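Long-range contacts in LacI family transcription regulator (Bifidobacterium animalis subsp. lactis, PDB 4O5A), which probably regulates transcription by binding operator DNA in response to a small effector molecule, as other LacI family regulators do: residues I281-D286 and I297-S301; S301-S307 and E329-E333; A98-Y104 and L316-D320. All blocks are in the same frame, centred on the assembly; numbering follows the deposited sequence.

Interaction 1 of 3, residues I281-D286 and I297-S301; sequences IISWGD and ITALS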
ATOM      1  N   ILE A 281     -15.795 -12.666 -11.018  1.00 15.36           N
ATOM      2  CA  ILE A 281     -15.324 -11.916  -9.852  1.00 16.22           C
ATOM      3  C   ILE A 281     -14.972 -10.485 -10.244  1.00 15.57           C
ATOM      4  O   ILE A 281     -14.334 -10.254 -11.268  1.00 16.53           O
ATOM      5  CB  ILE A 281     -14.084 -12.592  -9.207  1.00 13.77           C
ATOM      6  CG1 ILE A 281     -14.501 -13.908  -8.546  1.00 16.74           C
ATOM      7  CG2 ILE A 281     -13.443 -11.686  -8.157  1.00 17.16           C
ATOM      8  CD1 ILE A 281     -13.330 -14.705  -8.004  1.00 19.93           C
ATOM      9  N   ILE A 282     -15.405  -9.525  -9.426  1.00 16.29           N
ATOM     10  CA  ILE A 282     -15.041  -8.121  -9.600  1.00 15.65           C
ATOM     11  C   ILE A 282     -14.464  -7.585  -8.283  1.00 13.90           C
ATOM     12  O   ILE A 282     -14.976  -7.887  -7.199  1.00 16.58           O
ATOM     13  CB  ILE A 282     -16.262  -7.279 -10.004  1.00 13.81           C
ATOM     14  CG1 ILE A 282     -16.772  -7.727 -11.367  1.00 16.49           C
ATOM     15  CG2 ILE A 282     -15.922  -5.777 -10.051  1.00 17.56           C
ATOM     16  CD1 ILE A 282     -18.065  -7.045 -11.783  1.00 19.85           C
ATOM     17  N   SER A 283     -13.395  -6.801  -8.392  1.00 14.57           N
ATOM     18  CA  SER A 283     -12.822  -6.095  -7.252  1.00 16.78           C
ATOM     19  C   SER A 283     -13.274  -4.650  -7.285  1.00 17.55           C
ATOM     20  O   SER A 283     -13.133  -3.997  -8.313  1.00 16.50           O
ATOM     21  CB  SER A 283     -11.297  -6.087  -7.347  1.00 17.63           C
ATOM     22  OG  SER A 283     -10.731  -5.304  -6.305  1.00 21.33           O
ATOM     23  N   TRP A 284     -13.786  -4.150  -6.162  1.00 15.13           N
ATOM     24  CA  TRP A 284     -14.110  -2.730  -6.024  1.00 16.98           C
ATOM     25  C   TRP A 284     -12.824  -2.089  -5.536  1.00 21.79           C
ATOM     26  O   TRP A 284     -12.478  -2.195  -4.358  1.00 29.16           O
ATOM     27  CB  TRP A 284     -15.210  -2.529  -4.975  1.00 22.94           C
ATOM     28  CG  TRP A 284     -15.994  -1.256  -5.126  1.00 20.96           C
ATOM     29  CD1 TRP A 284     -15.545  -0.074  -5.602  1.00 23.01           C
ATOM     30  CD2 TRP A 284     -17.382  -1.067  -4.799  1.00 21.23           C
ATOM     31  NE1 TRP A 284     -16.570   0.861  -5.593  1.00 23.70           N
ATOM     32  CE2 TRP A 284     -17.694   0.272  -5.114  1.00 23.16           C
ATOM     33  CE3 TRP A 284     -18.375  -1.899  -4.287  1.00 28.12           C
ATOM     34  CZ2 TRP A 284     -18.982   0.792  -4.916  1.00 26.03           C
ATOM     35  CZ3 TRP A 284     -19.652  -1.371  -4.091  1.00 26.18           C
ATOM     36  CH2 TRP A 284     -19.938  -0.043  -4.410  1.00 26.18           C
ATOM     37  N   GLY A 285     -12.106  -1.433  -6.438  1.00 24.52           N
ATOM     38  CA  GLY A 285     -10.780  -0.924  -6.123  1.00 24.08           C
ATOM     39  C   GLY A 285      -9.774  -1.685  -6.963  1.00 22.20           C
ATOM     40  O   GLY A 285      -9.905  -2.896  -7.139  1.00 24.18           O
ATOM     41  N   ASP A 286      -8.786  -0.990  -7.509  1.00 18.51           N
ATOM     42  CA  ASP A 286      -7.843  -1.668  -8.394  1.00 21.48           C
ATOM     43  C   ASP A 286      -6.413  -1.515  -7.900  1.00 23.28           C
ATOM     44  O   ASP A 286      -6.089  -0.579  -7.178  1.00 25.70           O
ATOM     45  CB  ASP A 286      -7.981  -1.136  -9.826  1.00 22.01           C
ATOM     46  CG  ASP A 286      -7.329  -2.049 -10.858  1.00 27.93           C
ATOM     47  OD1 ASP A 286      -7.194  -3.266 -10.590  1.00 21.54           O
ATOM     48  OD2 ASP A 286      -6.958  -1.552 -11.938  1.00 30.71           O
ATOM     49  N   ILE A 297      -8.083  -9.896 -12.569  1.00 18.10           N
ATOM     50  CA  ILE A 297      -9.378  -9.596 -11.971  1.00 14.79           C
ATOM     51  C   ILE A 297      -9.938  -8.243 -12.438  1.00 16.03           C
ATOM     52  O   ILE A 297      -9.287  -7.195 -12.311  1.00 17.34           O
ATOM     53  CB  ILE A 297      -9.278  -9.641 -10.429  1.00 17.60           C
ATOM     54  CG1 ILE A 297      -8.858 -11.054  -9.958  1.00 16.04           C
ATOM     55  CG2 ILE A 297     -10.604  -9.243  -9.782  1.00 18.05           C
ATOM     56  CD1 ILE A 297      -8.652 -11.165  -8.444  1.00 16.32           C
ATOM     57  N   THR A 298     -11.159  -8.297 -12.968  1.00 14.29           N
ATOM     58  CA  THR A 298     -11.913  -7.119 -13.400  1.00 14.03           C
ATOM     59  C   THR A 298     -12.121  -6.199 -12.197  1.00 15.73           C
ATOM     60  O   THR A 298     -12.482  -6.660 -11.110  1.00 16.06           O
ATOM     61  CB  THR A 298     -13.264  -7.559 -13.942  1.00 15.42           C
ATOM     62  OG1 THR A 298     -13.063  -8.234 -15.190  1.00 18.93           O
ATOM     63  CG2 THR A 298     -14.182  -6.363 -14.147  1.00 18.93           C
ATOM     64  N   ALA A 299     -11.884  -4.897 -12.366  1.00 17.29           N
ATOM     65  CA  ALA A 299     -11.868  -4.006 -11.210  1.00 14.32           C
ATOM     66  C   ALA A 299     -12.539  -2.674 -11.505  1.00 15.92           C
ATOM     67  O   ALA A 299     -12.409  -2.145 -12.597  1.00 18.71           O
ATOM     68  CB  ALA A 299     -10.455  -3.737 -10.781  1.00 16.09           C
ATOM     69  N   LEU A 300     -13.209  -2.140 -10.494  1.00 16.36           N
ATOM     70  CA  LEU A 300     -13.731  -0.778 -10.544  1.00 18.09           C
ATOM     71  C   LEU A 300     -12.586   0.076 -10.030  1.00 17.88           C
ATOM     72  O   LEU A 300     -12.194  -0.027  -8.861  1.00 21.68           O
ATOM     73  CB  LEU A 300     -14.969  -0.679  -9.649  1.00 21.40           C
ATOM     74  CG  LEU A 300     -15.890   0.532  -9.792  1.00 23.90           C
ATOM     75  CD1 LEU A 300     -15.174   1.793  -9.356  1.00 25.85           C
ATOM     76  CD2 LEU A 300     -16.402   0.657 -11.229  1.00 22.74           C
ATOM     77  N   SER A 301     -12.008   0.881 -10.915  1.00 18.83           N
ATOM     78  CA  SER A 301     -10.796   1.615 -10.593  1.00 18.65           C
ATOM     79  C   SER A 301     -11.138   3.074 -10.319  1.00 24.52           C
ATOM     80  O   SER A 301     -11.747   3.723 -11.154  1.00 24.22           O
ATOM     81  CB  SER A 301      -9.827   1.542 -11.777  1.00 25.19           C
ATOM     82  OG  SER A 301      -8.679   2.350 -11.549  1.00 26.79           O
TER
HETATM   83  O   HOH W   1      -6.297   1.112 -12.081  1.00 30.52           O

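Interaction 2 of 3, residues S301-S307 and E329-E333; sequences SRNILES and EPPYE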
ATOM      1  N   SER A 301     -12.008   0.881 -10.915  1.00 18.83           N
ATOM      2  CA  SER A 301     -10.796   1.615 -10.593  1.00 18.65           C
ATOM      3  C   SER A 301     -11.138   3.074 -10.319  1.00 24.52           C
ATOM      4  O   SER A 301     -11.747   3.723 -11.154  1.00 24.22           O
ATOM      5  CB  SER A 301      -9.827   1.542 -11.777  1.00 25.19           C
ATOM      6  OG  SER A 301      -8.679   2.350 -11.549  1.00 26.79           O
ATOM      7  N   ARG A 302     -10.758   3.573  -9.146  1.00 22.97           N
ATOM      8  CA  ARG A 302     -10.923   4.996  -8.832  1.00 30.55           C
ATOM      9  C   ARG A 302      -9.627   5.709  -9.167  1.00 25.83           C
ATOM     10  O   ARG A 302      -8.538   5.155  -8.997  1.00 24.29           O
ATOM     11  CB  ARG A 302     -11.254   5.207  -7.350  1.00 33.11           C
ATOM     12  CG  ARG A 302     -12.742   5.229  -7.028  1.00 51.56           C
ATOM     13  CD  ARG A 302     -13.003   5.425  -5.526  1.00 59.85           C
ATOM     14  NE  ARG A 302     -12.495   6.699  -5.012  1.00 63.70           N
ATOM     15  CZ  ARG A 302     -11.616   6.806  -4.020  1.00 67.60           C
ATOM     16  NH1 ARG A 302     -11.150   5.714  -3.429  1.00 70.42           N
ATOM     17  NH2 ARG A 302     -11.204   8.003  -3.618  1.00 65.88           N
ATOM     18  N   ASN A 303      -9.736   6.937  -9.652  1.00 29.54           N
ATOM     19  CA  ASN A 303      -8.554   7.701  -9.989  1.00 30.88           C
ATOM     20  C   ASN A 303      -8.072   8.421  -8.733  1.00 27.81           C
ATOM     21  O   ASN A 303      -8.319   9.617  -8.561  1.00 24.98           O
ATOM     22  CB  ASN A 303      -8.866   8.701 -11.103  1.00 31.52           C
ATOM     23  CG  ASN A 303      -7.623   9.364 -11.664  1.00 34.80           C
ATOM     24  OD1 ASN A 303      -6.538   9.308 -11.066  1.00 30.77           O
ATOM     25  ND2 ASN A 303      -7.777  10.018 -12.812  1.00 40.59           N
ATOM     26  N   ILE A 304      -7.400   7.678  -7.856  1.00 25.02           N
ATOM     27  CA  ILE A 304      -6.994   8.198  -6.554  1.00 25.18           C
ATOM     28  C   ILE A 304      -5.928   9.278  -6.653  1.00 26.58           C
ATOM     29  O   ILE A 304      -5.938  10.233  -5.878  1.00 23.46           O
ATOM     30  CB  ILE A 304      -6.459   7.076  -5.668  1.00 24.30           C
ATOM     31  CG1 ILE A 304      -7.504   5.963  -5.567  1.00 32.12           C
ATOM     32  CG2 ILE A 304      -6.126   7.618  -4.280  1.00 22.42           C
ATOM     33  CD1 ILE A 304      -6.926   4.637  -5.074  1.00 36.12           C
ATOM     34  N   LEU A 305      -4.992   9.115  -7.586  1.00 20.92           N
ATOM     35  CA  LEU A 305      -3.967  10.136  -7.808  0.78 24.53           C
ATOM     36  C   LEU A 305      -4.606  11.483  -8.107  1.00 28.51           C
ATOM     37  O   LEU A 305      -4.331  12.471  -7.418  1.00 27.22           O
ATOM     38  CB  LEU A 305      -3.038   9.747  -8.957  0.78 30.13           C
ATOM     39  CG  LEU A 305      -1.876   8.802  -8.665  0.78 33.08           C
ATOM     40  CD1 LEU A 305      -1.190   8.422  -9.971  0.78 35.95           C
ATOM     41  CD2 LEU A 305      -0.895   9.489  -7.726  0.78 33.12           C
ATOM     42  N   GLU A 306      -5.472  11.527  -9.115  1.00 24.42           N
ATOM     43  CA  GLU A 306      -6.136  12.769  -9.485  1.00 24.53           C
ATOM     44  C   GLU A 306      -7.072  13.264  -8.379  1.00 20.75           C
ATOM     45  O   GLU A 306      -7.275  14.471  -8.232  1.00 23.19           O
ATOM     46  CB  GLU A 306      -6.882  12.598 -10.812  1.00 28.61           C
ATOM     47  CG  GLU A 306      -7.463  13.879 -11.375  1.00 44.84           C
ATOM     48  CD  GLU A 306      -6.441  14.999 -11.478  1.00 54.86           C
ATOM     49  OE1 GLU A 306      -5.282  14.728 -11.875  1.00 46.67           O
ATOM     50  OE2 GLU A 306      -6.804  16.157 -11.162  1.00 52.42           O
ATOM     51  N   SER A 307      -7.641  12.343  -7.602  1.00 21.00           N
ATOM     52  CA  SER A 307      -8.501  12.745  -6.483  1.00 24.12           C
ATOM     53  C   SER A 307      -7.677  13.518  -5.462  1.00 22.70           C
ATOM     54  O   SER A 307      -8.100  14.560  -4.939  1.00 21.45           O
ATOM     55  CB  SER A 307      -9.133  11.525  -5.811  1.00 25.99           C
ATOM     56  OG  SER A 307     -10.240  11.065  -6.567  1.00 30.85           O
ATOM     57  N   GLU A 329     -15.625  13.824  -7.681  1.00 27.75           N
ATOM     58  CA  GLU A 329     -14.292  13.265  -7.848  1.00 30.25           C
ATOM     59  C   GLU A 329     -14.137  12.822  -9.311  1.00 32.79           C
ATOM     60  O   GLU A 329     -15.145  12.682 -10.022  1.00 29.62           O
ATOM     61  CB  GLU A 329     -14.006  12.154  -6.826  1.00 41.31           C
ATOM     62  CG  GLU A 329     -14.580  10.798  -7.133  1.00 51.41           C
ATOM     63  CD  GLU A 329     -13.929   9.705  -6.284  1.00 54.93           C
ATOM     64  OE1 GLU A 329     -13.786   9.897  -5.053  1.00 55.58           O
ATOM     65  OE2 GLU A 329     -13.555   8.654  -6.850  1.00 56.03           O
ATOM     66  N   PRO A 330     -12.883  12.675  -9.789  1.00 33.55           N
ATOM     67  CA  PRO A 330     -12.665  12.308 -11.197  1.00 33.01           C
ATOM     68  C   PRO A 330     -13.351  10.990 -11.534  1.00 32.19           C
ATOM     69  O   PRO A 330     -13.518  10.152 -10.643  1.00 31.78           O
ATOM     70  CB  PRO A 330     -11.146  12.143 -11.283  1.00 42.56           C
ATOM     71  CG  PRO A 330     -10.617  13.036 -10.207  1.00 42.12           C
ATOM     72  CD  PRO A 330     -11.613  12.945  -9.088  1.00 42.67           C
ATOM     73  N   PRO A 331     -13.758  10.809 -12.801  1.00 36.25           N
ATOM     74  CA  PRO A 331     -14.547   9.609 -13.097  1.00 28.65           C
ATOM     75  C   PRO A 331     -13.776   8.327 -12.827  1.00 31.41           C
ATOM     76  O   PRO A 331     -12.559   8.262 -13.034  1.00 30.18           O
ATOM     77  CB  PRO A 331     -14.862   9.742 -14.594  1.00 33.49           C
ATOM     78  CG  PRO A 331     -13.861  10.730 -15.127  1.00 45.74           C
ATOM     79  CD  PRO A 331     -13.577  11.667 -13.987  1.00 43.60           C
ATOM     80  N   TYR A 332     -14.489   7.329 -12.317  1.00 28.05           N
ATOM     81  CA  TYR A 332     -13.940   5.996 -12.127  1.00 26.77           C
ATOM     82  C   TYR A 332     -14.027   5.264 -13.466  1.00 25.01           C
ATOM     83  O   TYR A 332     -14.643   5.748 -14.407  1.00 26.50           O
ATOM     84  CB  TYR A 332     -14.771   5.246 -11.087  1.00 23.06           C
ATOM     85  CG  TYR A 332     -16.214   5.096 -11.506  1.00 25.85           C
ATOM     86  CD1 TYR A 332     -16.624   4.056 -12.325  1.00 27.69           C
ATOM     87  CD2 TYR A 332     -17.167   6.019 -11.103  1.00 29.54           C
ATOM     88  CE1 TYR A 332     -17.943   3.936 -12.731  1.00 26.70           C
ATOM     89  CE2 TYR A 332     -18.479   5.902 -11.498  1.00 32.23           C
ATOM     90  CZ  TYR A 332     -18.867   4.856 -12.306  1.00 24.93           C
ATOM     91  OH  TYR A 332     -20.180   4.743 -12.701  1.00 35.99           O
ATOM     92  N   GLU A 333     -13.459   4.064 -13.538  1.00 23.34           N
ATOM     93  CA  GLU A 333     -13.487   3.297 -14.780  1.00 21.70           C
ATOM     94  C   GLU A 333     -13.588   1.819 -14.424  1.00 20.73           C
ATOM     95  O   GLU A 333     -12.877   1.353 -13.540  1.00 23.80           O
ATOM     96  CB  GLU A 333     -12.195   3.566 -15.561  1.00 33.58           C
ATOM     97  CG  GLU A 333     -11.967   2.736 -16.825  1.00 39.68           C
ATOM     98  CD  GLU A 333     -10.539   2.895 -17.356  1.00 57.03           C
ATOM     99  OE1 GLU A 333      -9.748   3.635 -16.725  1.00 60.31           O
ATOM    100  OE2 GLU A 333     -10.200   2.276 -18.389  1.00 66.02           O
TER
HETATM  101  O   HOH W   2     -12.415   8.154  -9.368  1.00 34.44           O
HETATM  102  O   HOH W   3     -10.552   9.917 -14.066  1.00 39.06           O

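Interaction 3 of 3, residues A98-Y104 and L316-D320; sequences ALEERDY and LKLID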
ATOM      1  N   ALA A  98       0.210  18.482  -6.004  1.00 22.98           N
ATOM      2  CA  ALA A  98      -0.354  19.828  -6.044  1.00 22.06           C
ATOM      3  C   ALA A  98       0.226  20.744  -4.966  1.00 21.42           C
ATOM      4  O   ALA A  98       0.471  21.929  -5.226  1.00 22.27           O
ATOM      5  CB  ALA A  98      -1.880  19.794  -5.967  1.00 24.58           C
ATOM      6  N   LEU A  99       0.446  20.209  -3.770  1.00 22.62           N
ATOM      7  CA  LEU A  99       1.011  21.012  -2.682  1.00 20.60           C
ATOM      8  C   LEU A  99       2.417  21.498  -3.024  1.00 17.89           C
ATOM      9  O   LEU A  99       2.790  22.609  -2.653  1.00 22.56           O
ATOM     10  CB  LEU A  99       1.014  20.240  -1.358  1.00 22.96           C
ATOM     11  CG  LEU A  99      -0.368  19.820  -0.863  1.00 19.53           C
ATOM     12  CD1 LEU A  99      -0.217  18.931   0.363  1.00 20.99           C
ATOM     13  CD2 LEU A  99      -1.239  21.055  -0.559  1.00 22.68           C
ATOM     14  N   GLU A 100       3.182  20.684  -3.758  1.00 20.71           N
ATOM     15  CA  GLU A 100       4.551  21.072  -4.123  1.00 22.06           C
ATOM     16  C   GLU A 100       4.590  22.289  -5.027  1.00 23.29           C
ATOM     17  O   GLU A 100       5.552  23.061  -4.988  1.00 23.53           O
ATOM     18  CB  GLU A 100       5.295  19.923  -4.803  1.00 25.55           C
ATOM     19  CG  GLU A 100       5.732  18.825  -3.848  1.00 26.69           C
ATOM     20  CD  GLU A 100       6.787  19.291  -2.865  1.00 34.28           C
ATOM     21  OE1 GLU A 100       7.660  20.098  -3.260  1.00 33.42           O
ATOM     22  OE2 GLU A 100       6.748  18.843  -1.691  1.00 29.31           O
ATOM     23  N   GLU A 101       3.552  22.451  -5.843  1.00 22.17           N
ATOM     24  CA  GLU A 101       3.451  23.616  -6.729  1.00 20.60           C
ATOM     25  C   GLU A 101       3.426  24.929  -5.953  1.00 20.43           C
ATOM     26  O   GLU A 101       3.780  25.974  -6.501  1.00 24.39           O
ATOM     27  CB  GLU A 101       2.198  23.513  -7.621  1.00 21.70           C
ATOM     28  CG  GLU A 101       2.229  22.357  -8.599  1.00 27.31           C
ATOM     29  CD  GLU A 101       0.999  22.295  -9.492  1.00 34.30           C
ATOM     30  OE1 GLU A 101       0.629  23.327 -10.089  1.00 49.85           O
ATOM     31  OE2 GLU A 101       0.405  21.206  -9.608  1.00 44.82           O
ATOM     32  N   ARG A 102       2.998  24.880  -4.690  1.00 19.40           N
ATOM     33  CA  ARG A 102       2.889  26.082  -3.861  1.00 25.10           C
ATOM     34  C   ARG A 102       3.787  25.983  -2.631  1.00 26.60           C
ATOM     35  O   ARG A 102       3.615  26.746  -1.677  1.00 25.87           O
ATOM     36  CB  ARG A 102       1.451  26.257  -3.352  1.00 33.47           C
ATOM     37  CG  ARG A 102       0.357  26.200  -4.403  1.00 36.95           C
ATOM     38  CD  ARG A 102       0.071  27.573  -4.968  1.00 29.78           C
ATOM     39  NE  ARG A 102      -0.233  28.559  -3.928  1.00 28.03           N
ATOM     40  CZ  ARG A 102      -1.457  28.964  -3.588  1.00 33.08           C
ATOM     41  NH1 ARG A 102      -2.524  28.479  -4.205  1.00 31.00           N
ATOM     42  NH2 ARG A 102      -1.615  29.876  -2.634  1.00 26.34           N
ATOM     43  N   ASP A 103       4.712  25.025  -2.645  1.00 22.17           N
ATOM     44  CA  ASP A 103       5.645  24.826  -1.527  1.00 19.23           C
ATOM     45  C   ASP A 103       4.926  24.565  -0.194  1.00 28.39           C
ATOM     46  O   ASP A 103       5.318  25.045   0.870  1.00 30.23           O
ATOM     47  CB  ASP A 103       6.637  25.976  -1.445  1.00 23.68           C
ATOM     48  CG  ASP A 103       7.544  26.026  -2.660  1.00 38.22           C
ATOM     49  OD1 ASP A 103       8.304  25.052  -2.872  1.00 36.99           O
ATOM     50  OD2 ASP A 103       7.475  27.014  -3.417  1.00 35.42           O
ATOM     51  N   TYR A 104       3.856  23.791  -0.277  1.00 23.01           N
ATOM     52  CA  TYR A 104       3.105  23.388   0.892  1.00 20.49           C
ATOM     53  C   TYR A 104       3.566  21.997   1.295  1.00 20.98           C
ATOM     54  O   TYR A 104       4.095  21.253   0.464  1.00 23.26           O
ATOM     55  CB  TYR A 104       1.608  23.365   0.559  1.00 20.55           C
ATOM     56  CG  TYR A 104       0.874  24.579   1.074  1.00 20.75           C
ATOM     57  CD1 TYR A 104       1.125  25.834   0.557  1.00 21.92           C
ATOM     58  CD2 TYR A 104      -0.062  24.465   2.093  1.00 22.95           C
ATOM     59  CE1 TYR A 104       0.462  26.953   1.034  1.00 26.84           C
ATOM     60  CE2 TYR A 104      -0.735  25.578   2.575  1.00 22.67           C
ATOM     61  CZ  TYR A 104      -0.465  26.812   2.043  1.00 25.00           C
ATOM     62  OH  TYR A 104      -1.113  27.930   2.510  1.00 29.02           O
ATOM     63  N   LEU A 316      -6.375  24.522  -1.116  1.00 21.37           N
ATOM     64  CA  LEU A 316      -5.626  25.754  -1.380  1.00 23.04           C
ATOM     65  C   LEU A 316      -6.541  26.912  -1.776  1.00 23.42           C
ATOM     66  O   LEU A 316      -6.301  28.062  -1.405  1.00 24.33           O
ATOM     67  CB  LEU A 316      -4.569  25.510  -2.457  1.00 23.80           C
ATOM     68  CG  LEU A 316      -3.378  24.729  -1.908  1.00 27.56           C
ATOM     69  CD1 LEU A 316      -2.493  24.186  -3.033  1.00 35.71           C
ATOM     70  CD2 LEU A 316      -2.578  25.618  -0.972  1.00 28.06           C
ATOM     71  N   LYS A 317      -7.591  26.612  -2.537  1.00 24.59           N
ATOM     72  CA  LYS A 317      -8.590  27.627  -2.858  1.00 27.51           C
ATOM     73  C   LYS A 317      -9.263  28.155  -1.599  1.00 25.66           C
ATOM     74  O   LYS A 317      -9.417  29.351  -1.438  1.00 26.70           O
ATOM     75  CB  LYS A 317      -9.656  27.075  -3.809  1.00 34.85           C
ATOM     76  CG  LYS A 317      -9.210  26.897  -5.251  1.00 39.65           C
ATOM     77  CD  LYS A 317     -10.425  26.597  -6.119  1.00 50.33           C
ATOM     78  CE  LYS A 317     -10.052  25.901  -7.424  1.00 60.81           C
ATOM     79  NZ  LYS A 317      -9.417  26.821  -8.425  1.00 63.04           N
ATOM     80  N   LEU A 318      -9.674  27.254  -0.713  1.00 26.38           N
ATOM     81  CA  LEU A 318     -10.288  27.658   0.554  1.00 28.18           C
ATOM     82  C   LEU A 318      -9.337  28.553   1.347  1.00 29.32           C
ATOM     83  O   LEU A 318      -9.730  29.597   1.872  1.00 30.43           O
ATOM     84  CB  LEU A 318     -10.662  26.422   1.387  1.00 24.23           C
ATOM     85  CG  LEU A 318     -11.797  25.529   0.876  1.00 28.91           C
ATOM     86  CD1 LEU A 318     -11.892  24.256   1.721  1.00 29.55           C
ATOM     87  CD2 LEU A 318     -13.124  26.270   0.887  1.00 29.64           C
ATOM     88  N   ILE A 319      -8.075  28.148   1.416  1.00 24.51           N
ATOM     89  CA  ILE A 319      -7.059  28.930   2.117  1.00 23.68           C
ATOM     90  C   ILE A 319      -6.893  30.310   1.485  1.00 32.49           C
ATOM     91  O   ILE A 319      -6.736  31.319   2.190  1.00 30.75           O
ATOM     92  CB  ILE A 319      -5.701  28.186   2.123  1.00 22.64           C
ATOM     93  CG1 ILE A 319      -5.811  26.894   2.921  1.00 26.92           C
ATOM     94  CG2 ILE A 319      -4.596  29.073   2.696  1.00 26.15           C
ATOM     95  CD1 ILE A 319      -4.689  25.925   2.644  1.00 20.89           C
ATOM     96  N   ASP A 320      -6.939  30.363   0.156  1.00 29.15           N
ATOM     97  CA  ASP A 320      -6.811  31.637  -0.556  1.00 26.78           C
ATOM     98  C   ASP A 320      -8.047  32.521  -0.389  1.00 36.52           C
ATOM     99  O   ASP A 320      -8.023  33.688  -0.755  1.00 41.91           O
ATOM    100  CB  ASP A 320      -6.505  31.422  -2.052  1.00 28.87           C
ATOM    101  CG  ASP A 320      -5.150  30.751  -2.294  1.00 37.99           C
ATOM    102  OD1 ASP A 320      -4.278  30.806  -1.400  1.00 37.09           O
ATOM    103  OD2 ASP A 320      -4.953  30.170  -3.387  1.00 40.78           O
TER

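Interaction 1 of 3, residues I281-D286 and I297-S301
The indole of Trp284 and the side chain of Leu300 lie side by side and point the same way; Leu300 CD1 comes within 4.1 Å of Trp284 NE1, meeting the ring obliquely, while Arg209 adds a cation-pi contact. A second flat group, the carboxylate of Asp286, lies by the other face of the sheet, where Ser283 and Ala299 sit, and its OD1 is 3.3 Å from Ala299 CB. CG is anti to the backbone N (chi1 -164°), and in this setting the carboxylate lies against that methyl. Main-chain bonds, which do not depend on side-chain identity, join the two parallel strands. Ser283 N donates to Thr298 O at 2.9 Å and 168°, nearly straight, and Leu300 N donates to Ser283 O at 2.9 Å. Past the strand end, Gly285 N still reaches Leu300 O at 2.8 Å, but bent to 137°; the backbone angles there would jam a CB against the preceding carbonyl oxygen. Ser283 OG donates to Gly285 O at 2.7 Å, in the carbonyl plane, tying the turn to its own strand. These strands and helix 288-292 form a beta-alpha-beta unit. Polar groups gather at the C-terminal ends of the two strands: Asp286 OD2 pairs with Arg337 and shares a water with Ser301 OG. A glycerol near Asp286, probably from the crystallisation liquor, is consistent with a pocket here, as for the effector in relatives.

Interaction 2 of 3, residues S301-S307 and E329-E333
Arg302 and Glu329 form a salt bridge between two crossover segments that run between the subdomains of the periplasmic binding protein-like fold, one leading into helix 304-320 and the other into strand 333-335. The tight part lies at the helix start. Arg302 NE donates to the syn lone pair of Glu329 OE2 at 2.9 Å, with the oxygen only 7° out of the guanidinium plane, although the two flat groups are turned 40° apart. The two side chains cross at about a right angle, and the bend at chi3 (62°) turns the NE edge to the carboxylate, while Ile304 CG1 covers one guanidinium face near its rim. Beside it the Pro330 ring fits against the first helical turn: its CG is 3.5 Å from Glu306 CG, and its CD is 3.4 Å from Ser307 OG. Asn303 is the N-cap, its OD1 accepting from Glu306 N at 3.1 Å with the donor above the carbonyl plane. At the other end, Ser301 and Glu333 make an antiparallel hydrogen-bonded pair, Ser301 N to Glu333 O at 2.8 Å. Next to that pair the Tyr332 ring leads away, its hydroxyl bonding Thr181. The middle is looser and wet: one water spans Asn303 ND2 and Pro331 O. A second water accepts from Asn303 N while donating both to Glu329 OE2 and, at 2.6 Å, to Pro330 O.

Interaction 3 of 3, residues A98-Y104 and L316-D320
Leu316 of helix 304-320 packs against the end of helix 88-99 and the turn after it, a partly buried apolar contact edged by a salt bridge, beside strand 70-76 of the parallel sheet. Its CD2 stands over the Tyr104 ring, 3.8 Å from the ring centroid and 7° off its normal, a CH-pi contact, and also covers one face of the Arg102 guanidinium, toward the rim; CD1 meets Arg102 CG at 3.7 Å and Leu99 CD2 at 4.2 Å. Ile319 CG2 approaches Tyr104 OH at 3.7 Å. A Schellman motif with Asp103 as C-prime residue ends the helix, and Leu99 O receives Tyr104 N and Arg102 N from opposite faces of its plane. Bent at chi2 (-90°) and chi3, Arg102 grips Asp320 end-on: NH1 to OD2 and NH2 to OD1 are each 3.1 Å, both on syn lone pairs, with the flat groups nearly coplanar. Asp320 OD1 also pairs with Arg67. A leucine in place of Arg102 would remove the paired bonds, and the carboxylate would probably lose an arginine partner and be freer to turn. Two arginines on one carboxylate would be expected to stabilise its negative charge.

Overall arrangement
Interaction 1 is the most buried of the three and rests mainly on backbone bonds inside the mixed sheet; interaction 2 lies at the surface, with bridging waters and one salt bridge; interaction 3 is intermediate, apolar inside and ionic at its border. The chain links them: strand 298-301 ends interaction 1, its Ser301 also belongs to interaction 2, and the helix that follows, 304-320, starts in interaction 2 and finishes in interaction 3. Interactions 1 and 2 touch directly, Leu300 CD2 lying 3.6 Å from Tyr332 CD1. Interactions 2 and 3 do not touch, their nearest atoms being about 8 Å apart, and interaction 3 belongs to the subdomain with the parallel sheet.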